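Local structure of protein of unknown function with a Fic domain (Bacteroides thetaiotaomicron VPI-5482, 3CUC) at residues Glu35-Ser40 with Val79-Ile84; Ile202-Val207 with Ile219-Glu224; Lys226-Asn231 with Val259-Ser264. The protein is of unknown function but belongs to the Fic/DOC family and is a mainly helical single-chain protein. All coordinates share one frame; numbering follows the deposited sequence.

Interaction 1 (Glu35-Ser40 with Val79-Ile84); sequences EFNYNS and VGLEMI
Two long helices of this mostly helical Fic protein, 22-42 and 68-89, meet here through F36 and L81, a buried helix-helix contact. L81 spreads both of its methyls toward one side of the phenyl ring: CD1 comes to 4.1 Å from F36 CD2, while L81 CD2 lies 4.2 Å from that same ring carbon, so the leucine branch slants across the CD2-CE2 side of the ring. Each residue sets its CG opposite the backbone N (F36 chi1 -179°, L81 chi1 171°), and both reach across between the helices, from segments whose closest CA atoms, N37 and L81, are 8.2 Å apart. F36 also meets the rings of F32 and H77 and touches L205 of helix 199-213, while L81 goes on to M218.

N37 flanks the leucine, with its ND2 4.3 Å from L81 CD2, a loose contact with a methyl, which offers the amide no acceptor. The polar work of its amide is done one turn back along helix 68-89, where OD1 bonds to H77 ND1 and ND2 to N78 OD1. On the same helix as F36, N39 turns its ND2 back to the carbonyl oxygen E35 O at 2.7 Å, so that oxygen takes two N-H groups from one residue, arriving from opposite faces of its plane. Between the segments, then, cohesion is apolar and undirected; the amide of N37, gripped at both its oxygen and its nitrogen, supplies a directional link from helix 22-42 to helix 68-89.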
loop_
_atom_site.group_PDB
_atom_site.type_symbol
_atom_site.label_atom_id
_atom_site.label_comp_id
_atom_site.label_asym_id
_atom_site.label_seq_id
_atom_site.Cartn_x
_atom_site.Cartn_y
_atom_site.Cartn_z
ATOM N N GLU A 35 10.613 -5.627 5.626
ATOM C CA GLU A 35 9.661 -5.045 6.559
ATOM C C GLU A 35 8.291 -4.799 5.945
ATOM O O GLU A 35 7.272 -4.943 6.624
ATOM C CB GLU A 35 10.220 -3.748 7.138
ATOM C CG GLU A 35 11.458 -3.984 8.000
ATOM C CD GLU A 35 11.479 -3.139 9.260
ATOM O OE1 GLU A 35 11.052 -1.963 9.205
ATOM O OE2 GLU A 35 11.919 -3.662 10.310
ATOM N N PHE A 36 8.268 -4.431 4.667
ATOM C CA PHE A 36 7.008 -4.188 3.987
ATOM C C PHE A 36 6.239 -5.493 3.819
ATOM O O PHE A 36 5.071 -5.579 4.197
ATOM C CB PHE A 36 7.229 -3.518 2.631
ATOM C CG PHE A 36 5.956 -3.224 1.898
ATOM C CD1 PHE A 36 4.924 -2.536 2.524
ATOM C CD2 PHE A 36 5.781 -3.637 0.584
ATOM C CE1 PHE A 36 3.735 -2.266 1.854
ATOM C CE2 PHE A 36 4.590 -3.366 -0.094
ATOM C CZ PHE A 36 3.565 -2.685 0.546
ATOM N N ASN A 37 6.897 -6.504 3.253
ATOM C CA ASN A 37 6.262 -7.809 3.055
ATOM C C ASN A 37 5.743 -8.382 4.375
ATOM O O ASN A 37 4.598 -8.843 4.465
ATOM C CB ASN A 37 7.221 -8.794 2.375
ATOM C CG ASN A 37 7.349 -8.551 0.873
ATOM O OD1 ASN A 37 6.351 -8.543 0.152
ATOM N ND2 ASN A 37 8.582 -8.384 0.394
ATOM N N TYR A 38 6.580 -8.324 5.406
ATOM C CA TYR A 38 6.190 -8.850 6.699
ATOM C C TYR A 38 4.969 -8.116 7.216
ATOM O O TYR A 38 3.936 -8.729 7.480
ATOM C CB TYR A 38 7.323 -8.742 7.719
ATOM C CG TYR A 38 6.889 -9.147 9.106
ATOM C CD1 TYR A 38 6.901 -10.484 9.502
ATOM C CD2 TYR A 38 6.442 -8.196 10.019
ATOM C CE1 TYR A 38 6.490 -10.856 10.772
ATOM C CE2 TYR A 38 6.025 -8.561 11.291
ATOM C CZ TYR A 38 6.049 -9.887 11.664
ATOM O OH TYR A 38 5.634 -10.232 12.931
ATOM N N ASN A 39 5.088 -6.801 7.352
ATOM C CA ASN A 39 4.042 -6.014 7.986
ATOM C C ASN A 39 2.733 -5.976 7.208
ATOM O O ASN A 39 1.663 -6.142 7.789
ATOM C CB ASN A 39 4.536 -4.597 8.260
ATOM C CG ASN A 39 5.481 -4.525 9.451
ATOM O OD1 ASN A 39 5.046 -4.593 10.599
ATOM N ND2 ASN A 39 6.774 -4.364 9.184
ATOM N N SER A 40 2.806 -5.770 5.899
ATOM C CA SER A 40 1.589 -5.626 5.102
ATOM C C SER A 40 0.772 -6.914 5.161
ATOM O O SER A 40 -0.451 -6.868 5.220
ATOM C CB SER A 40 1.917 -5.221 3.655
ATOM O OG SER A 40 0.752 -4.925 2.895
ATOM N N VAL A 79 6.307 -10.594 -5.149
ATOM C CA VAL A 79 6.209 -10.478 -6.604
ATOM C C VAL A 79 5.357 -9.249 -6.916
ATOM O O VAL A 79 5.659 -8.491 -7.834
ATOM C CB VAL A 79 5.608 -11.760 -7.262
ATOM C CG1 VAL A 79 5.331 -11.533 -8.741
ATOM C CG2 VAL A 79 6.544 -12.954 -7.066
ATOM N N GLY A 80 4.306 -9.047 -6.124
ATOM C CA GLY A 80 3.486 -7.846 -6.224
ATOM C C GLY A 80 4.283 -6.571 -6.033
ATOM O O GLY A 80 4.102 -5.617 -6.779
ATOM N N LEU A 81 5.159 -6.546 -5.030
ATOM C CA LEU A 81 6.011 -5.370 -4.793
ATOM C C LEU A 81 6.877 -5.092 -6.022
ATOM O O LEU A 81 6.918 -3.971 -6.517
ATOM C CB LEU A 81 6.894 -5.552 -3.547
ATOM C CG LEU A 81 7.985 -4.497 -3.290
ATOM C CD1 LEU A 81 7.367 -3.114 -3.175
ATOM C CD2 LEU A 81 8.815 -4.830 -2.043
ATOM N N GLU A 82 7.539 -6.125 -6.529
ATOM C CA GLU A 82 8.316 -5.999 -7.760
ATOM C C GLU A 82 7.479 -5.423 -8.906
ATOM O O GLU A 82 7.954 -4.566 -9.651
ATOM C CB GLU A 82 8.933 -7.348 -8.165
ATOM C CG GLU A 82 10.223 -7.685 -7.421
ATOM C CD GLU A 82 11.236 -6.548 -7.460
ATOM O OE1 GLU A 82 11.432 -5.955 -8.548
ATOM O OE2 GLU A 82 11.826 -6.240 -6.403
HETATM N N MSE A 83 6.235 -5.884 -9.025
HETATM C CA MSE A 83 5.324 -5.388 -10.050
HETATM C C MSE A 83 5.089 -3.892 -9.920
HETATM O O MSE A 83 5.210 -3.178 -10.904
HETATM C CB MSE A 83 3.982 -6.130 -10.017
HETATM C CG MSE A 83 4.015 -7.480 -10.709
HETATM SE SE MSE A 83 2.386 -8.443 -10.421
HETATM C CE MSE A 83 1.099 -7.145 -11.114
ATOM N N ILE A 84 4.757 -3.409 -8.726
ATOM C CA ILE A 84 4.457 -1.982 -8.585
ATOM C C ILE A 84 5.700 -1.124 -8.813
ATOM O O ILE A 84 5.590 -0.021 -9.340
ATOM C CB ILE A 84 3.781 -1.601 -7.239
ATOM C CG1 ILE A 84 4.690 -1.908 -6.050
ATOM C CG2 ILE A 84 2.426 -2.304 -7.095
ATOM C CD1 ILE A 84 4.401 -1.047 -4.839
#

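Interaction 2 (Ile202-Val207 with Ile219-Glu224); sequences IARLLV and IVIHSE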
loop_
_atom_site.group_PDB
_atom_site.type_symbol
_atom_site.label_atom_id
_atom_site.label_comp_id
_atom_site.label_asym_id
_atom_site.label_seq_id
_atom_site.Cartn_x
_atom_site.Cartn_y
_atom_site.Cartn_z
ATOM N N ILE A 202 -3.573 -4.393 -1.402
ATOM C CA ILE A 202 -3.599 -3.629 -2.645
ATOM C C ILE A 202 -3.503 -2.146 -2.317
ATOM O O ILE A 202 -2.692 -1.441 -2.903
ATOM C CB ILE A 202 -4.869 -3.888 -3.485
ATOM C CG1 ILE A 202 -4.931 -5.352 -3.945
ATOM C CG2 ILE A 202 -4.900 -2.962 -4.699
ATOM C CD1 ILE A 202 -3.910 -5.709 -5.005
ATOM N N ALA A 203 -4.319 -1.686 -1.371
ATOM C CA ALA A 203 -4.278 -0.288 -0.936
ATOM C C ALA A 203 -2.845 0.133 -0.621
ATOM O O ALA A 203 -2.351 1.130 -1.151
ATOM C CB ALA A 203 -5.171 -0.070 0.272
ATOM N N ARG A 204 -2.173 -0.649 0.216
ATOM C CA ARG A 204 -0.839 -0.295 0.674
ATOM C C ARG A 204 0.187 -0.407 -0.441
ATOM O O ARG A 204 1.155 0.357 -0.481
ATOM C CB ARG A 204 -0.443 -1.147 1.875
ATOM C CG ARG A 204 -1.190 -0.745 3.144
ATOM C CD ARG A 204 -0.700 -1.506 4.363
ATOM N NE ARG A 204 -1.070 -2.922 4.282
ATOM C CZ ARG A 204 -2.265 -3.426 4.598
ATOM N NH1 ARG A 204 -3.248 -2.650 5.037
ATOM N NH2 ARG A 204 -2.476 -4.722 4.473
ATOM N N LEU A 205 -0.030 -1.351 -1.350
ATOM C CA LEU A 205 0.797 -1.456 -2.552
ATOM C C LEU A 205 0.622 -0.229 -3.445
ATOM O O LEU A 205 1.589 0.268 -4.007
ATOM C CB LEU A 205 0.481 -2.745 -3.331
ATOM C CG LEU A 205 1.161 -4.018 -2.813
ATOM C CD1 LEU A 205 0.497 -5.257 -3.388
ATOM C CD2 LEU A 205 2.650 -4.009 -3.136
ATOM N N LEU A 206 -0.611 0.253 -3.569
ATOM C CA LEU A 206 -0.901 1.423 -4.394
ATOM C C LEU A 206 -0.259 2.685 -3.814
ATOM O O LEU A 206 0.172 3.555 -4.568
ATOM C CB LEU A 206 -2.416 1.617 -4.578
ATOM C CG LEU A 206 -3.141 0.581 -5.447
ATOM C CD1 LEU A 206 -4.645 0.735 -5.316
ATOM C CD2 LEU A 206 -2.711 0.678 -6.915
ATOM N N VAL A 207 -0.180 2.781 -2.488
ATOM C CA VAL A 207 0.500 3.910 -1.861
ATOM C C VAL A 207 1.942 3.924 -2.325
ATOM O O VAL A 207 2.438 4.935 -2.818
ATOM C CB VAL A 207 0.494 3.830 -0.325
ATOM C CG1 VAL A 207 1.517 4.799 0.264
ATOM C CG2 VAL A 207 -0.894 4.110 0.220
ATOM N N ILE A 219 6.965 3.390 1.957
ATOM C CA ILE A 219 6.661 3.368 3.386
ATOM C C ILE A 219 6.156 2.006 3.861
ATOM O O ILE A 219 5.659 1.193 3.073
ATOM C CB ILE A 219 5.637 4.473 3.785
ATOM C CG1 ILE A 219 4.281 4.258 3.105
ATOM C CG2 ILE A 219 6.181 5.856 3.432
ATOM C CD1 ILE A 219 3.149 4.920 3.823
ATOM N N VAL A 220 6.299 1.782 5.166
ATOM C CA VAL A 220 5.823 0.574 5.828
ATOM C C VAL A 220 4.815 0.950 6.911
ATOM O O VAL A 220 5.185 1.535 7.931
ATOM C CB VAL A 220 6.986 -0.185 6.513
ATOM C CG1 VAL A 220 6.451 -1.394 7.271
ATOM C CG2 VAL A 220 8.023 -0.610 5.504
ATOM N N ILE A 221 3.542 0.632 6.699
ATOM C CA ILE A 221 2.572 0.736 7.787
ATOM C C ILE A 221 2.805 -0.491 8.662
ATOM O O ILE A 221 2.622 -1.619 8.203
ATOM C CB ILE A 221 1.124 0.795 7.286
ATOM C CG1 ILE A 221 0.927 2.018 6.386
ATOM C CG2 ILE A 221 0.172 0.878 8.467
ATOM C CD1 ILE A 221 -0.403 2.035 5.678
ATOM N N HIS A 222 3.256 -0.266 9.898
ATOM C CA HIS A 222 3.677 -1.358 10.784
ATOM C C HIS A 222 2.476 -2.015 11.441
ATOM O O HIS A 222 1.585 -1.317 11.920
ATOM C CB HIS A 222 4.636 -0.842 11.857
ATOM C CG HIS A 222 5.969 -0.433 11.318
ATOM N ND1 HIS A 222 7.058 -1.277 11.308
ATOM C CD2 HIS A 222 6.384 0.722 10.748
ATOM C CE1 HIS A 222 8.090 -0.658 10.761
ATOM N NE2 HIS A 222 7.706 0.556 10.412
ATOM N N SER A 223 2.453 -3.351 11.472
ATOM C CA SER A 223 1.291 -4.078 12.013
ATOM C C SER A 223 1.124 -3.902 13.529
ATOM O O SER A 223 0.026 -4.071 14.057
ATOM C CB SER A 223 1.325 -5.570 11.647
ATOM O OG SER A 223 2.161 -6.307 12.521
ATOM N N GLU A 224 2.202 -3.553 14.228
ATOM C CA GLU A 224 2.096 -3.171 15.638
ATOM C C GLU A 224 1.242 -1.923 15.836
ATOM O O GLU A 224 0.699 -1.713 16.909
ATOM C CB GLU A 224 3.483 -2.966 16.243
ATOM C CG GLU A 224 4.229 -4.283 16.409
ATOM C CD GLU A 224 5.705 -4.105 16.691
ATOM O OE1 GLU A 224 6.416 -3.523 15.835
ATOM O OE2 GLU A 224 6.153 -4.569 17.762
#
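R204 and V207, one turn apart on helix 199-213, face I221 and I219 of the loop that follows it. That helix opens within the Fic signature HxFx(D/E)GNGRxxR, and R204 stands at the place of its second arginine.

The contacts across the pair are apolar, and no hydrogen bond joins the segments. The aliphatic part of R204 lies against I221, whose CD1 sits 3.8 Å from R204 CD and equally far from R204 CG, the two chains crossing at about a right angle. A turn later V207 CG1 meets I219 CD1 at 3.9 Å, again nearly at right angles; I219 reaches it with CG1 lodged between its backbone N and carbonyl carbon (chi1 63°).

Polar bonds leave the pair. The bend of R204 at chi3 (-69°) turns the guanidinium away from I221, toward E44, which forms a salt bridge with NH2, while S40 bonds NE. S40 and E44 fit the (S/T)xxxE(G/N) motif, and the E44-R204 bridge is consistent with the glutamate-arginine pair of the inhibitory helix in Fic relatives. The loop is tied back to the helix as well: N208 OD1 accepts from the backbone N of I219.

Interaction 3 (Lys226-Asn231 with Val259-Ser264); sequences KSNYLN and VNYLSS
The ring of Y261 is met by N228 and Y229, neighbours on helix 226-240 that both come obliquely from the same side of its plane. At the CD1/CE1 side of the ring, N228 ND2 comes to 3.6 Å from Y261 CE1 and 4.0 Å from Y261 CD1, its amide plane turned 65° from that of the ring. Near CE2, Y229 brings its CD1 to 3.7 Å from Y261 CE2, and the two tyrosine side chains cross at about a right angle. The phenol end of Y261 reaches the root of the other tyrosine, where Y261 OH stands 3.9 Å from Y229 CB.

The contact joins helix 226-240, near its beginning, to helix 256-277, the last helix of the modelled chain. An extended first torsion in Y261 (chi1 -174°) sends its ring across to the other helix at the level of Y229, the CA atoms of the two tyrosines lying 7.9 Å apart. There Y261 OH is hydrogen-bonded to OD2 of D225, just ahead of helix 226-240; N228 ND2 makes a weak bond to that same carboxylate oxygen.

Y229 points its hydroxyl the other way, into the interior, where OH has two hydrogen-bond partners, NE2 of H186 on helix 178-192 and NH1 of R204 on helix 199-213. Within helix 256-277, S263 OG donates to V259 O at 2.9 Å from above the carbonyl plane, while the backbone N of S263 reaches the same oxygen from its opposite face.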
loop_
_atom_site.group_PDB
_atom_site.type_symbol
_atom_site.label_atom_id
_atom_site.label_comp_id
_atom_site.label_asym_id
_atom_site.label_seq_id
_atom_site.Cartn_x
_atom_site.Cartn_y
_atom_site.Cartn_z
ATOM N N LYS A 226 -1.541 -1.280 14.105
ATOM C CA LYS A 226 -2.767 -1.601 13.358
ATOM C C LYS A 226 -4.000 -0.863 13.851
ATOM O O LYS A 226 -4.786 -0.354 13.051
ATOM C CB LYS A 226 -3.050 -3.111 13.397
ATOM C CG LYS A 226 -4.339 -3.545 12.675
ATOM C CD LYS A 226 -4.419 -5.069 12.516
ATOM C CE LYS A 226 -5.674 -5.485 11.756
ATOM N NZ LYS A 226 -5.834 -6.963 11.676
ATOM N N SER A 227 -4.187 -0.826 15.163
ATOM C CA SER A 227 -5.376 -0.197 15.726
ATOM C C SER A 227 -5.370 1.306 15.442
ATOM O O SER A 227 -6.401 1.886 15.120
ATOM C CB SER A 227 -5.473 -0.468 17.226
ATOM O OG SER A 227 -4.438 0.203 17.918
ATOM N N ASN A 228 -4.196 1.921 15.545
ATOM C CA ASN A 228 -4.036 3.337 15.233
ATOM C C ASN A 228 -4.360 3.630 13.762
ATOM O O ASN A 228 -5.031 4.605 13.434
ATOM C CB ASN A 228 -2.604 3.763 15.535
ATOM C CG ASN A 228 -2.449 5.254 15.579
ATOM O OD1 ASN A 228 -3.003 5.907 16.455
ATOM N ND2 ASN A 228 -1.689 5.807 14.635
ATOM N N TYR A 229 -3.853 2.764 12.891
ATOM C CA TYR A 229 -4.085 2.821 11.447
ATOM C C TYR A 229 -5.584 2.725 11.134
ATOM O O TYR A 229 -6.132 3.560 10.412
ATOM C CB TYR A 229 -3.279 1.677 10.811
ATOM C CG TYR A 229 -3.476 1.381 9.341
ATOM C CD1 TYR A 229 -3.574 2.397 8.398
ATOM C CD2 TYR A 229 -3.490 0.060 8.888
ATOM C CE1 TYR A 229 -3.722 2.106 7.044
ATOM C CE2 TYR A 229 -3.639 -0.240 7.546
ATOM C CZ TYR A 229 -3.752 0.791 6.630
ATOM O OH TYR A 229 -3.895 0.522 5.295
ATOM N N LEU A 230 -6.243 1.722 11.708
ATOM C CA LEU A 230 -7.699 1.569 11.573
ATOM C C LEU A 230 -8.466 2.749 12.185
ATOM O O LEU A 230 -9.483 3.186 11.639
ATOM C CB LEU A 230 -8.177 0.259 12.223
ATOM C CG LEU A 230 -7.938 -1.039 11.440
ATOM C CD1 LEU A 230 -8.381 -2.245 12.270
ATOM C CD2 LEU A 230 -8.659 -1.004 10.100
ATOM N N ASN A 231 -7.978 3.256 13.315
ATOM C CA ASN A 231 -8.622 4.382 13.988
ATOM C C ASN A 231 -8.625 5.618 13.091
ATOM O O ASN A 231 -9.662 6.253 12.904
ATOM C CB ASN A 231 -7.925 4.690 15.318
ATOM C CG ASN A 231 -8.655 5.748 16.131
ATOM O OD1 ASN A 231 -8.671 6.936 15.779
ATOM N ND2 ASN A 231 -9.256 5.324 17.238
ATOM N N VAL A 259 -3.789 11.584 5.757
ATOM C CA VAL A 259 -2.686 12.218 5.029
ATOM C C VAL A 259 -1.531 12.435 6.002
ATOM O O VAL A 259 -0.384 12.118 5.688
ATOM C CB VAL A 259 -3.085 13.564 4.365
ATOM C CG1 VAL A 259 -1.911 14.137 3.588
ATOM C CG2 VAL A 259 -4.283 13.380 3.437
ATOM N N ASN A 260 -1.844 12.947 7.192
ATOM C CA ASN A 260 -0.824 13.144 8.217
ATOM C C ASN A 260 -0.175 11.822 8.606
ATOM O O ASN A 260 1.047 11.755 8.763
ATOM C CB ASN A 260 -1.399 13.839 9.456
ATOM C CG ASN A 260 -1.770 15.297 9.198
ATOM O OD1 ASN A 260 -1.255 15.934 8.279
ATOM N ND2 ASN A 260 -2.669 15.831 10.018
ATOM N N TYR A 261 -0.985 10.771 8.736
ATOM C CA TYR A 261 -0.466 9.457 9.110
ATOM C C TYR A 261 0.591 8.941 8.128
ATOM O O TYR A 261 1.671 8.520 8.535
ATOM C CB TYR A 261 -1.600 8.440 9.231
ATOM C CG TYR A 261 -1.130 7.099 9.759
ATOM C CD1 TYR A 261 -0.475 7.008 10.985
ATOM C CD2 TYR A 261 -1.321 5.927 9.027
ATOM C CE1 TYR A 261 -0.029 5.790 11.473
ATOM C CE2 TYR A 261 -0.878 4.700 9.513
ATOM C CZ TYR A 261 -0.233 4.640 10.735
ATOM O OH TYR A 261 0.209 3.431 11.211
ATOM N N LEU A 262 0.278 8.982 6.838
ATOM C CA LEU A 262 1.229 8.554 5.818
ATOM C C LEU A 262 2.476 9.434 5.841
ATOM O O LEU A 262 3.581 8.957 5.598
ATOM C CB LEU A 262 0.590 8.565 4.421
ATOM C CG LEU A 262 -0.533 7.556 4.140
ATOM C CD1 LEU A 262 -0.843 7.520 2.648
ATOM C CD2 LEU A 262 -0.176 6.162 4.636
ATOM N N SER A 263 2.304 10.716 6.137
ATOM C CA SER A 263 3.443 11.625 6.237
ATOM C C SER A 263 4.377 11.231 7.374
ATOM O O SER A 263 5.597 11.280 7.219
ATOM C CB SER A 263 2.970 13.065 6.409
ATOM O OG SER A 263 2.126 13.425 5.332
ATOM N N SER A 264 3.816 10.811 8.502
ATOM C CA SER A 264 4.642 10.363 9.618
ATOM C C SER A 264 5.417 9.080 9.253
ATOM O O SER A 264 6.558 8.898 9.681
ATOM C CB SER A 264 3.801 10.171 10.877
ATOM O OG SER A 264 2.859 9.130 10.704
#

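How the interactions relate
The three contacts follow one another along the chain without interleaving, and interaction 2 lies between the others in space, close to the middle of the molecule. Its centre is 9 Å from that of interaction 1 and 10 Å from that of interaction 3, whereas interactions 1 and 3 are 19 Å apart and do not touch. On one side, N39 OD1 probably accepts a bond from the backbone N of S223; on the other, I221 packs against both tyrosines of interaction 3 and I219 against L262. Helix 199-213 and its following loop thus touch both helix pairs, and R204 is shared, with probable hydrogen bonds from NE to S40 OG and between NH1 and Y229 OH.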